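PDB 3AYV: putative uncharacterized protein TTHB071 from Thermus thermophilus, which is of uncharacterised function but binds zinc ions in a xylose isomerase-like TIM barrel and may take part in protection against oxidative stress. Local coordinates for residues A108-L119 with E144-H153; R127-S138 with G155-A166. All coordinates share one frame; numbering follows the deposited sequence.

Interaction 1. Residues A108-L119 with E144-H153; sequences ALERALPLAEAL and EALRPVLEAH
Val149 packs against Ala112 and Ala116 where two outer helices of the TIM barrel, 112-118 and 147-153, lie side by side. Their N-to-C directions differ by 41° and their axes approach to 8.3 Å, a spacing that suits the small methyl groups of the two alanines. Val149 divides its branches along segment 108-119: with CG1 anti to the backbone N (chi1 -173°), CG2 is left to press on the carbonyl O of Ala112 at 3.4 Å, while CG1 reaches CD1 of Leu119 at 4.1 Å. On the more exposed flank Leu113 forks in a similar way. The Leu113 and Pro148 side chains cross at about a right angle, with Leu113 CD2 3.8 Å from Pro148 CB, and Leu113 CD1 touches the methyl of Ala152 one turn further on. The proline ring offers CB and CG as a compact apolar surface to Ala112 and its neighbours.

Next to this apolar row, CB of Ala108 meets CB of Ala145 at 3.6 Å, and a water donates to the carbonyl oxygens of both residues, satisfying two polar atoms in a buried place. Behind them, Val149 also rests on Leu135 of strand 132-136, which seats helix 147-153 on the barrel, while Ala108 touches Ile99 in a loop. At the other end, His153 supplies the one direct hydrogen bond of the contact: NE2 gives its N-H to Ala116 O at 2.8 Å, bent to 150°.

Interaction 2. Residues R127-S138 with G155-A166; sequences RTLGVRLLLENS and GELGFCFDAAHA. With ZN (zinc ion), chain F; ZN (zinc ion), chain E; ZN (zinc ion), chain G.
Asn137 holds the backbone of Asp162, the N-cap of the helix that follows strand 158-162, at the zinc-bearing ends of two neighbouring parallel strands of the TIM barrel. Its CB passes CE1 of Phe159 at 4.1 Å. CG stands between the backbone N and carbonyl carbon (chi1 58°), which turns the amide across to Asp162. There OD1 accepts from Asp162 N at 2.8 Å, on a lone pair and almost straight (176°), and ND2 donates to Asp162 O at 3.0 Å. An asparagine, with acceptor and donor side by side, suits both backbone groups, and the two bonds fix its rotation. A leucine here would probably leave the N-H and carbonyl of Asp162 without these partners and let the metal-binding residue shift.

Asn137 O accepts the N-H of His165 ND1 at 3.0 Å, the acceptor lying in the ring plane, and His165 NE2 binds the chain G zinc ion at 2.2 Å. Asp162 OD2 and Glu136 OE2 both bind the chain F zinc ion, while Glu136 OE1 binds the chain E one at 1.9 Å; Asp162 OD1 meanwhile caps the helix through His165 N. Further back along the strands, Gly158 exchanges backbone bonds with Leu133 and Leu135; a CB there would clash with Leu134 CD2. At the far end Arg127 NH1 makes a salt bridge with Glu156 OE1.

Strand 92-96 flanks 132-136, strand 185-188 flanks 158-162, and helix 147-153 makes the right-handed crossover between the paired strands.

Helix 147-153 ties the two contacts together: in interaction 1 it packs against its neighbour on the outside of the barrel, and along the chain it connects the two strands joined in interaction 2. Segment 144-153 meets segment 155-166 directly, with Val149 CG1 3.7 Å from Leu157 CD2 and Leu146 CD1 3.8 Å from Phe159 CE1. Interaction 1 is partly buried, and its chemistry is mostly that of methyl and methylene groups, with Leu109 and Leu113 reaching out to the surface. Interaction 2 lies near the centre of the chain and is mostly buried; there backbone ladders, a side-chain amide and metal-bound carboxylates and histidine dominate, and charged pairing appears at its exposed end.

Interaction 1. Residues A108-L119 with E144-H153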
loop_
_atom_site.group_PDB
_atom_site.type_symbol
_atom_site.label_atom_id
_atom_site.label_comp_id
_atom_site.label_asym_id
_atom_site.label_seq_id
_atom_site.Cartn_x
_atom_site.Cartn_y
_atom_site.Cartn_z
ATOM N N ALA A 108 -20.245 -1.551 1.758
ATOM C CA ALA A 108 -18.883 -1.990 1.406
ATOM C C ALA A 108 -18.921 -3.371 0.756
ATOM O O ALA A 108 -18.214 -3.636 -0.218
ATOM C CB ALA A 108 -18.001 -2.022 2.655
ATOM N N LEU A 109 -19.740 -4.252 1.325
ATOM C CA LEU A 109 -19.874 -5.613 0.817
ATOM C C LEU A 109 -20.446 -5.631 -0.587
ATOM O O LEU A 109 -19.971 -6.380 -1.447
ATOM C CB LEU A 109 -20.747 -6.458 1.787
ATOM C CG LEU A 109 -20.919 -7.934 1.373
ATOM C CD1 LEU A 109 -19.568 -8.669 1.171
ATOM C CD2 LEU A 109 -21.827 -8.681 2.395
ATOM N N GLU A 110 -21.435 -4.777 -0.853
ATOM C CA GLU A 110 -22.044 -4.730 -2.183
ATOM C C GLU A 110 -21.069 -4.250 -3.273
ATOM O O GLU A 110 -21.255 -4.543 -4.433
ATOM C CB GLU A 110 -23.278 -3.826 -2.182
ATOM C CG GLU A 110 -24.458 -4.424 -1.417
ATOM C CD GLU A 110 -25.626 -3.440 -1.309
ATOM O OE1 GLU A 110 -25.619 -2.589 -0.382
ATOM O OE2 GLU A 110 -26.547 -3.510 -2.161
ATOM N N ARG A 111 -20.030 -3.512 -2.883
ATOM C CA ARG A 111 -19.030 -3.077 -3.841
ATOM C C ARG A 111 -18.070 -4.195 -4.216
ATOM O O ARG A 111 -17.333 -4.028 -5.199
ATOM C CB ARG A 111 -18.181 -1.945 -3.264
ATOM C CG ARG A 111 -18.829 -0.570 -3.230
ATOM C CD ARG A 111 -17.893 0.436 -2.483
ATOM N NE ARG A 111 -16.540 0.468 -3.053
ATOM C CZ ARG A 111 -16.120 1.394 -3.914
ATOM N NH1 ARG A 111 -16.944 2.380 -4.274
ATOM N NH2 ARG A 111 -14.872 1.359 -4.413
ATOM N N ALA A 112 -18.025 -5.285 -3.441
ATOM C CA ALA A 112 -16.894 -6.255 -3.592
ATOM C C ALA A 112 -16.790 -6.902 -4.983
ATOM O O ALA A 112 -15.710 -6.909 -5.609
ATOM C CB ALA A 112 -16.952 -7.333 -2.515
ATOM N N LEU A 113 -17.874 -7.503 -5.459
ATOM C CA LEU A 113 -17.778 -8.176 -6.758
ATOM C C LEU A 113 -17.729 -7.183 -7.935
ATOM O O LEU A 113 -16.991 -7.421 -8.905
ATOM C CB LEU A 113 -18.858 -9.267 -6.939
ATOM C CG LEU A 113 -18.469 -10.646 -6.341
ATOM C CD1 LEU A 113 -17.194 -11.234 -6.984
ATOM C CD2 LEU A 113 -18.352 -10.626 -4.816
ATOM N N PRO A 114 -18.480 -6.053 -7.850
ATOM C CA PRO A 114 -18.299 -5.053 -8.895
ATOM C C PRO A 114 -16.853 -4.549 -8.963
ATOM O O PRO A 114 -16.330 -4.309 -10.066
ATOM C CB PRO A 114 -19.268 -3.931 -8.465
ATOM C CG PRO A 114 -20.425 -4.717 -7.895
ATOM C CD PRO A 114 -19.716 -5.793 -7.080
ATOM N N LEU A 115 -16.205 -4.396 -7.811
ATOM C CA LEU A 115 -14.771 -4.041 -7.807
ATOM C C LEU A 115 -13.889 -5.148 -8.445
ATOM O O LEU A 115 -13.035 -4.853 -9.289
ATOM C CB LEU A 115 -14.267 -3.692 -6.404
ATOM C CG LEU A 115 -12.769 -3.301 -6.353
ATOM C CD1 LEU A 115 -12.585 -1.965 -7.100
ATOM C CD2 LEU A 115 -12.331 -3.182 -4.900
ATOM N N ALA A 116 -14.142 -6.407 -8.103
ATOM C CA ALA A 116 -13.348 -7.514 -8.670
ATOM C C ALA A 116 -13.458 -7.475 -10.187
ATOM O O ALA A 116 -12.466 -7.680 -10.907
ATOM C CB ALA A 116 -13.854 -8.865 -8.139
ATOM N N GLU A 117 -14.674 -7.222 -10.674
ATOM C CA GLU A 117 -14.902 -7.138 -12.099
ATOM C C GLU A 117 -14.176 -5.943 -12.718
ATOM O O GLU A 117 -13.503 -6.079 -13.730
ATOM C CB GLU A 117 -16.411 -7.087 -12.390
ATOM C CG GLU A 117 -16.712 -6.786 -13.859
ATOM C CD GLU A 117 -18.199 -6.678 -14.122
ATOM O OE1 GLU A 117 -18.780 -7.646 -14.667
ATOM O OE2 GLU A 117 -18.775 -5.623 -13.757
ATOM N N ALA A 118 -14.293 -4.775 -12.092
ATOM C CA ALA A 118 -13.659 -3.563 -12.597
ATOM C C ALA A 118 -12.126 -3.673 -12.602
ATOM O O ALA A 118 -11.433 -3.003 -13.410
ATOM C CB ALA A 118 -14.122 -2.338 -11.772
ATOM N N LEU A 119 -11.600 -4.523 -11.734
ATOM C CA LEU A 119 -10.155 -4.723 -11.642
ATOM C C LEU A 119 -9.628 -5.690 -12.703
ATOM O O LEU A 119 -8.420 -5.869 -12.801
ATOM C CB LEU A 119 -9.765 -5.245 -10.267
ATOM C CG LEU A 119 -9.761 -4.159 -9.175
ATOM C CD1 LEU A 119 -9.655 -4.845 -7.856
ATOM C CD2 LEU A 119 -8.557 -3.203 -9.407
ATOM N N GLU A 144 -14.324 -8.298 5.788
ATOM C CA GLU A 144 -15.285 -9.080 4.981
ATOM C C GLU A 144 -15.600 -8.443 3.623
ATOM O O GLU A 144 -16.001 -9.158 2.710
ATOM C CB GLU A 144 -16.587 -9.322 5.747
ATOM C CG GLU A 144 -17.407 -8.044 5.825
ATOM C CD GLU A 144 -18.646 -8.136 6.674
ATOM O OE1 GLU A 144 -18.946 -9.240 7.191
ATOM O OE2 GLU A 144 -19.324 -7.081 6.822
ATOM N N ALA A 145 -15.445 -7.116 3.479
ATOM C CA ALA A 145 -15.715 -6.496 2.192
ATOM C C ALA A 145 -14.550 -6.663 1.211
ATOM O O ALA A 145 -14.721 -6.475 0.007
ATOM C CB ALA A 145 -16.051 -5.033 2.358
ATOM N N LEU A 146 -13.374 -7.009 1.736
ATOM C CA LEU A 146 -12.205 -7.249 0.879
ATOM C C LEU A 146 -12.070 -8.730 0.530
ATOM O O LEU A 146 -11.573 -9.085 -0.540
ATOM C CB LEU A 146 -10.912 -6.766 1.566
ATOM C CG LEU A 146 -10.896 -5.236 1.746
ATOM C CD1 LEU A 146 -9.569 -4.842 2.366
ATOM C CD2 LEU A 146 -11.199 -4.441 0.412
ATOM N N ARG A 147 -12.482 -9.590 1.447
ATOM C CA ARG A 147 -12.337 -11.033 1.232
ATOM C C ARG A 147 -12.895 -11.532 -0.136
ATOM O O ARG A 147 -12.209 -12.287 -0.826
ATOM C CB ARG A 147 -12.952 -11.806 2.417
ATOM C CG ARG A 147 -12.577 -13.289 2.429
ATOM C CD ARG A 147 -13.100 -13.975 3.677
ATOM N NE ARG A 147 -12.221 -13.762 4.830
ATOM C CZ ARG A 147 -11.124 -14.478 5.074
ATOM N NH1 ARG A 147 -10.752 -15.446 4.239
ATOM N NH2 ARG A 147 -10.390 -14.221 6.155
ATOM N N PRO A 148 -14.121 -11.119 -0.530
ATOM C CA PRO A 148 -14.622 -11.595 -1.840
ATOM C C PRO A 148 -13.840 -11.060 -3.055
ATOM O O PRO A 148 -13.788 -11.722 -4.120
ATOM C CB PRO A 148 -16.057 -11.050 -1.878
ATOM C CG PRO A 148 -16.420 -10.768 -0.386
ATOM C CD PRO A 148 -15.112 -10.234 0.133
ATOM N N VAL A 149 -13.259 -9.872 -2.930
ATOM C CA VAL A 149 -12.435 -9.337 -4.028
ATOM C C VAL A 149 -11.235 -10.253 -4.224
ATOM O O VAL A 149 -10.890 -10.641 -5.357
ATOM C CB VAL A 149 -11.936 -7.892 -3.764
ATOM C CG1 VAL A 149 -11.228 -7.323 -5.005
ATOM C CG2 VAL A 149 -13.107 -6.968 -3.346
ATOM N N LEU A 150 -10.559 -10.559 -3.115
ATOM C CA LEU A 150 -9.430 -11.492 -3.148
ATOM C C LEU A 150 -9.837 -12.868 -3.666
ATOM O O LEU A 150 -9.140 -13.452 -4.515
ATOM C CB LEU A 150 -8.811 -11.610 -1.747
ATOM C CG LEU A 150 -8.377 -10.267 -1.146
ATOM C CD1 LEU A 150 -8.060 -10.403 0.321
ATOM C CD2 LEU A 150 -7.159 -9.758 -1.921
ATOM N N GLU A 151 -10.948 -13.397 -3.173
ATOM C CA GLU A 151 -11.362 -14.758 -3.561
ATOM C C GLU A 151 -11.719 -14.831 -5.040
ATOM O O GLU A 151 -11.397 -15.814 -5.714
ATOM C CB GLU A 151 -12.608 -15.169 -2.810
ATOM C CG GLU A 151 -12.543 -15.289 -1.351
ATOM C CD GLU A 151 -13.919 -15.723 -0.858
ATOM O OE1 GLU A 151 -14.749 -14.840 -0.492
ATOM O OE2 GLU A 151 -14.192 -16.936 -0.936
ATOM N N ALA A 152 -12.423 -13.807 -5.532
ATOM C CA ALA A 152 -12.787 -13.758 -6.947
ATOM C C ALA A 152 -11.550 -13.805 -7.832
ATOM O O ALA A 152 -11.576 -14.395 -8.932
ATOM C CB ALA A 152 -13.671 -12.520 -7.272
ATOM N N HIS A 153 -10.442 -13.235 -7.355
ATOM C CA HIS A 153 -9.235 -13.242 -8.162
ATOM C C HIS A 153 -8.332 -14.467 -7.937
ATOM O O HIS A 153 -7.311 -14.630 -8.625
ATOM C CB HIS A 153 -8.518 -11.892 -8.118
ATOM C CG HIS A 153 -9.145 -10.888 -9.034
ATOM N ND1 HIS A 153 -9.016 -10.963 -10.407
ATOM C CD2 HIS A 153 -9.980 -9.846 -8.791
ATOM C CE1 HIS A 153 -9.700 -9.978 -10.967
ATOM N NE2 HIS A 153 -10.297 -9.286 -10.007
HETATM O O HOH W 1 -15.575 -3.890 -1.087
#

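Interaction 2. Residues R127-S138 with G155-A166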
loop_
_atom_site.group_PDB
_atom_site.type_symbol
_atom_site.label_atom_id
_atom_site.label_comp_id
_atom_site.label_asym_id
_atom_site.label_seq_id
_atom_site.Cartn_x
_atom_site.Cartn_y
_atom_site.Cartn_z
ATOM N N ARG A 127 -0.295 -8.842 -14.522
ATOM C CA ARG A 127 0.153 -10.195 -14.873
ATOM C C ARG A 127 1.095 -10.140 -16.079
ATOM O O ARG A 127 2.203 -10.718 -16.038
ATOM C CB ARG A 127 -1.051 -11.104 -15.127
ATOM C CG ARG A 127 -0.683 -12.531 -15.481
ATOM C CD ARG A 127 -1.790 -13.546 -15.185
ATOM N NE ARG A 127 -3.104 -13.095 -15.610
ATOM C CZ ARG A 127 -4.157 -12.933 -14.808
ATOM N NH1 ARG A 127 -4.093 -13.196 -13.501
ATOM N NH2 ARG A 127 -5.286 -12.497 -15.327
ATOM N N THR A 128 0.692 -9.416 -17.122
ATOM C CA THR A 128 1.540 -9.231 -18.321
ATOM C C THR A 128 2.919 -8.664 -17.987
ATOM O O THR A 128 3.958 -9.164 -18.475
ATOM C CB THR A 128 0.835 -8.339 -19.380
ATOM O OG1 THR A 128 -0.336 -9.013 -19.834
ATOM C CG2 THR A 128 1.780 -8.019 -20.571
ATOM N N LEU A 129 2.932 -7.651 -17.119
ATOM C CA LEU A 129 4.160 -6.993 -16.683
ATOM C C LEU A 129 5.017 -7.729 -15.645
ATOM O O LEU A 129 6.169 -7.353 -15.413
ATOM C CB LEU A 129 3.843 -5.549 -16.212
ATOM C CG LEU A 129 3.334 -4.604 -17.311
ATOM C CD1 LEU A 129 2.701 -3.312 -16.677
ATOM C CD2 LEU A 129 4.428 -4.205 -18.319
ATOM N N GLY A 130 4.469 -8.746 -14.998
ATOM C CA GLY A 130 5.182 -9.476 -13.977
ATOM C C GLY A 130 5.242 -8.730 -12.651
ATOM O O GLY A 130 6.143 -8.954 -11.852
ATOM N N VAL A 131 4.266 -7.859 -12.426
ATOM C CA VAL A 131 4.168 -7.064 -11.192
ATOM C C VAL A 131 3.039 -7.661 -10.349
ATOM O O VAL A 131 1.935 -7.926 -10.857
ATOM C CB VAL A 131 3.851 -5.593 -11.538
ATOM C CG1 VAL A 131 3.602 -4.749 -10.254
ATOM C CG2 VAL A 131 4.967 -4.979 -12.432
ATOM N N ARG A 132 3.321 -7.916 -9.071
ATOM C CA ARG A 132 2.322 -8.473 -8.158
ATOM C C ARG A 132 1.422 -7.333 -7.644
ATOM O O ARG A 132 1.936 -6.357 -7.103
ATOM C CB ARG A 132 3.037 -9.126 -6.975
ATOM C CG ARG A 132 2.151 -9.592 -5.815
ATOM C CD ARG A 132 1.176 -10.710 -6.245
ATOM N NE ARG A 132 0.536 -11.335 -5.089
ATOM C CZ ARG A 132 -0.429 -12.247 -5.180
ATOM N NH1 ARG A 132 -0.840 -12.636 -6.378
ATOM N NH2 ARG A 132 -0.987 -12.768 -4.081
ATOM N N LEU A 133 0.100 -7.464 -7.825
ATOM C CA LEU A 133 -0.848 -6.381 -7.475
ATOM C C LEU A 133 -1.379 -6.610 -6.083
ATOM O O LEU A 133 -1.784 -7.722 -5.743
ATOM C CB LEU A 133 -2.023 -6.364 -8.458
ATOM C CG LEU A 133 -2.926 -5.144 -8.547
ATOM C CD1 LEU A 133 -2.128 -3.883 -8.970
ATOM C CD2 LEU A 133 -4.092 -5.369 -9.514
ATOM N N LEU A 134 -1.395 -5.556 -5.266
ATOM C CA LEU A 134 -1.809 -5.709 -3.871
ATOM C C LEU A 134 -2.853 -4.671 -3.541
ATOM O O LEU A 134 -2.636 -3.490 -3.751
ATOM C CB LEU A 134 -0.633 -5.524 -2.899
ATOM C CG LEU A 134 0.591 -6.401 -3.166
ATOM C CD1 LEU A 134 1.773 -5.879 -2.366
ATOM C CD2 LEU A 134 0.245 -7.849 -2.789
ATOM N N LEU A 135 -3.970 -5.128 -2.992
ATOM C CA LEU A 135 -5.014 -4.221 -2.504
ATOM C C LEU A 135 -4.809 -3.922 -1.028
ATOM O O LEU A 135 -4.684 -4.838 -0.210
ATOM C CB LEU A 135 -6.392 -4.894 -2.739
ATOM C CG LEU A 135 -7.676 -4.235 -2.210
ATOM C CD1 LEU A 135 -7.769 -2.800 -2.728
ATOM C CD2 LEU A 135 -8.842 -5.074 -2.665
ATOM N N GLU A 136 -4.797 -2.626 -0.682
ATOM C CA GLU A 136 -4.556 -2.170 0.701
ATOM C C GLU A 136 -5.888 -1.747 1.330
ATOM O O GLU A 136 -6.730 -1.165 0.628
ATOM C CB GLU A 136 -3.595 -0.978 0.649
ATOM C CG GLU A 136 -3.283 -0.358 1.964
ATOM C CD GLU A 136 -2.631 1.008 1.832
ATOM O OE1 GLU A 136 -2.164 1.395 0.752
ATOM O OE2 GLU A 136 -2.574 1.711 2.837
ATOM N N ASN A 137 -6.111 -2.063 2.615
ATOM C CA ASN A 137 -7.325 -1.557 3.276
ATOM C C ASN A 137 -7.166 -0.048 3.505
ATOM O O ASN A 137 -6.072 0.426 3.847
ATOM C CB ASN A 137 -7.599 -2.264 4.618
ATOM C CG ASN A 137 -6.436 -2.136 5.613
ATOM O OD1 ASN A 137 -5.335 -2.618 5.352
ATOM N ND2 ASN A 137 -6.684 -1.465 6.758
ATOM N N SER A 138 -8.274 0.671 3.348
ATOM C CA SER A 138 -8.329 2.104 3.570
ATOM C C SER A 138 -9.529 2.422 4.470
ATOM O O SER A 138 -9.392 2.383 5.696
ATOM C CB SER A 138 -8.339 2.864 2.230
ATOM O OG SER A 138 -9.415 2.447 1.390
ATOM N N GLY A 155 -6.120 -15.828 -5.939
ATOM C CA GLY A 155 -4.670 -15.812 -5.761
ATOM C C GLY A 155 -3.882 -14.865 -6.655
ATOM O O GLY A 155 -2.667 -14.717 -6.468
ATOM N N GLU A 156 -4.542 -14.237 -7.627
ATOM C CA GLU A 156 -3.891 -13.273 -8.529
ATOM C C GLU A 156 -3.854 -11.843 -7.957
ATOM O O GLU A 156 -3.276 -10.931 -8.567
ATOM C CB GLU A 156 -4.579 -13.260 -9.902
ATOM C CG GLU A 156 -4.535 -14.665 -10.568
ATOM C CD GLU A 156 -3.103 -15.104 -10.751
ATOM O OE1 GLU A 156 -2.372 -14.411 -11.496
ATOM O OE2 GLU A 156 -2.695 -16.108 -10.123
ATOM N N LEU A 157 -4.531 -11.660 -6.830
ATOM C CA LEU A 157 -4.526 -10.367 -6.126
ATOM C C LEU A 157 -4.117 -10.585 -4.680
ATOM O O LEU A 157 -4.694 -11.428 -3.980
ATOM C CB LEU A 157 -5.923 -9.760 -6.185
ATOM C CG LEU A 157 -6.124 -8.403 -5.541
ATOM C CD1 LEU A 157 -5.253 -7.368 -6.277
ATOM C CD2 LEU A 157 -7.627 -8.069 -5.601
ATOM N N GLY A 158 -3.126 -9.833 -4.217
ATOM C CA GLY A 158 -2.704 -9.971 -2.831
ATOM C C GLY A 158 -3.301 -8.856 -1.975
ATOM O O GLY A 158 -3.978 -7.964 -2.499
ATOM N N PHE A 159 -3.006 -8.914 -0.674
ATOM C CA PHE A 159 -3.508 -7.972 0.320
ATOM C C PHE A 159 -2.345 -7.280 1.052
ATOM O O PHE A 159 -1.364 -7.931 1.443
ATOM C CB PHE A 159 -4.413 -8.711 1.314
ATOM C CG PHE A 159 -4.903 -7.840 2.456
ATOM C CD1 PHE A 159 -5.594 -6.653 2.196
ATOM C CD2 PHE A 159 -4.654 -8.201 3.788
ATOM C CE1 PHE A 159 -6.029 -5.815 3.247
ATOM C CE2 PHE A 159 -5.111 -7.394 4.845
ATOM C CZ PHE A 159 -5.795 -6.194 4.568
ATOM N N CYS A 160 -2.444 -5.958 1.185
ATOM C CA CYS A 160 -1.515 -5.162 1.975
ATOM C C CYS A 160 -2.284 -4.635 3.191
ATOM O O CYS A 160 -3.284 -3.926 3.031
ATOM C CB CYS A 160 -0.984 -3.990 1.130
ATOM S SG CYS A 160 0.020 -2.823 2.130
ATOM N N PHE A 161 -1.826 -4.970 4.398
ATOM C CA PHE A 161 -2.506 -4.536 5.610
ATOM C C PHE A 161 -1.854 -3.276 6.156
ATOM O O PHE A 161 -0.647 -3.250 6.437
ATOM C CB PHE A 161 -2.475 -5.628 6.693
ATOM C CG PHE A 161 -3.088 -5.218 8.030
ATOM C CD1 PHE A 161 -4.318 -4.562 8.102
ATOM C CD2 PHE A 161 -2.412 -5.496 9.228
ATOM C CE1 PHE A 161 -4.858 -4.208 9.340
ATOM C CE2 PHE A 161 -2.950 -5.173 10.461
ATOM C CZ PHE A 161 -4.181 -4.515 10.525
ATOM N N ASP A 162 -2.689 -2.258 6.345
ATOM C CA ASP A 162 -2.310 -1.047 7.021
ATOM C C ASP A 162 -3.092 -0.950 8.310
ATOM O O ASP A 162 -4.287 -0.654 8.280
ATOM C CB ASP A 162 -2.619 0.158 6.132
ATOM C CG ASP A 162 -2.067 1.456 6.713
ATOM O OD1 ASP A 162 -2.362 1.807 7.867
ATOM O OD2 ASP A 162 -1.308 2.123 6.019
ATOM N N ALA A 163 -2.434 -1.193 9.443
ATOM C CA ALA A 163 -3.140 -1.275 10.734
ATOM C C ALA A 163 -3.730 0.061 11.188
ATOM O O ALA A 163 -4.782 0.088 11.819
ATOM C CB ALA A 163 -2.215 -1.866 11.836
ATOM N N ALA A 164 -3.043 1.152 10.882
ATOM C CA ALA A 164 -3.542 2.479 11.263
ATOM C C ALA A 164 -4.842 2.816 10.520
ATOM O O ALA A 164 -5.757 3.407 11.103
ATOM C CB ALA A 164 -2.484 3.538 11.011
ATOM N N HIS A 165 -4.927 2.449 9.239
ATOM C CA HIS A 165 -6.165 2.683 8.514
ATOM C C HIS A 165 -7.294 1.921 9.170
ATOM O O HIS A 165 -8.399 2.451 9.287
ATOM C CB HIS A 165 -6.041 2.268 7.044
ATOM C CG HIS A 165 -5.133 3.146 6.246
ATOM N ND1 HIS A 165 -4.787 2.858 4.945
ATOM C CD2 HIS A 165 -4.474 4.291 6.573
ATOM C CE1 HIS A 165 -3.960 3.789 4.496
ATOM N NE2 HIS A 165 -3.753 4.665 5.470
ATOM N N ALA A 166 -7.047 0.674 9.588
ATOM C CA ALA A 166 -8.093 -0.076 10.296
ATOM C C ALA A 166 -8.505 0.629 11.603
ATOM O O ALA A 166 -9.691 0.733 11.934
ATOM C CB ALA A 166 -7.627 -1.512 10.574
HETATM ZN ZN ZN F . -0.901 2.372 3.952
HETATM ZN ZN ZN E . -1.952 3.320 0.813
HETATM ZN ZN ZN G . -2.019 6.074 5.746
HETATM O O HOH W 2 -3.002 -14.428 -3.196
HETATM O O HOH W 3 -0.958 -9.859 -9.159
HETATM O O HOH W 4 -1.228 4.690 7.519
HETATM O O HOH W 5 -0.262 3.801 1.968
HETATM O O HOH W 6 -2.181 5.681 1.463
HETATM O O HOH W 7 -0.839 4.729 4.500
HETATM O O HOH W 8 -2.653 7.366 4.101
#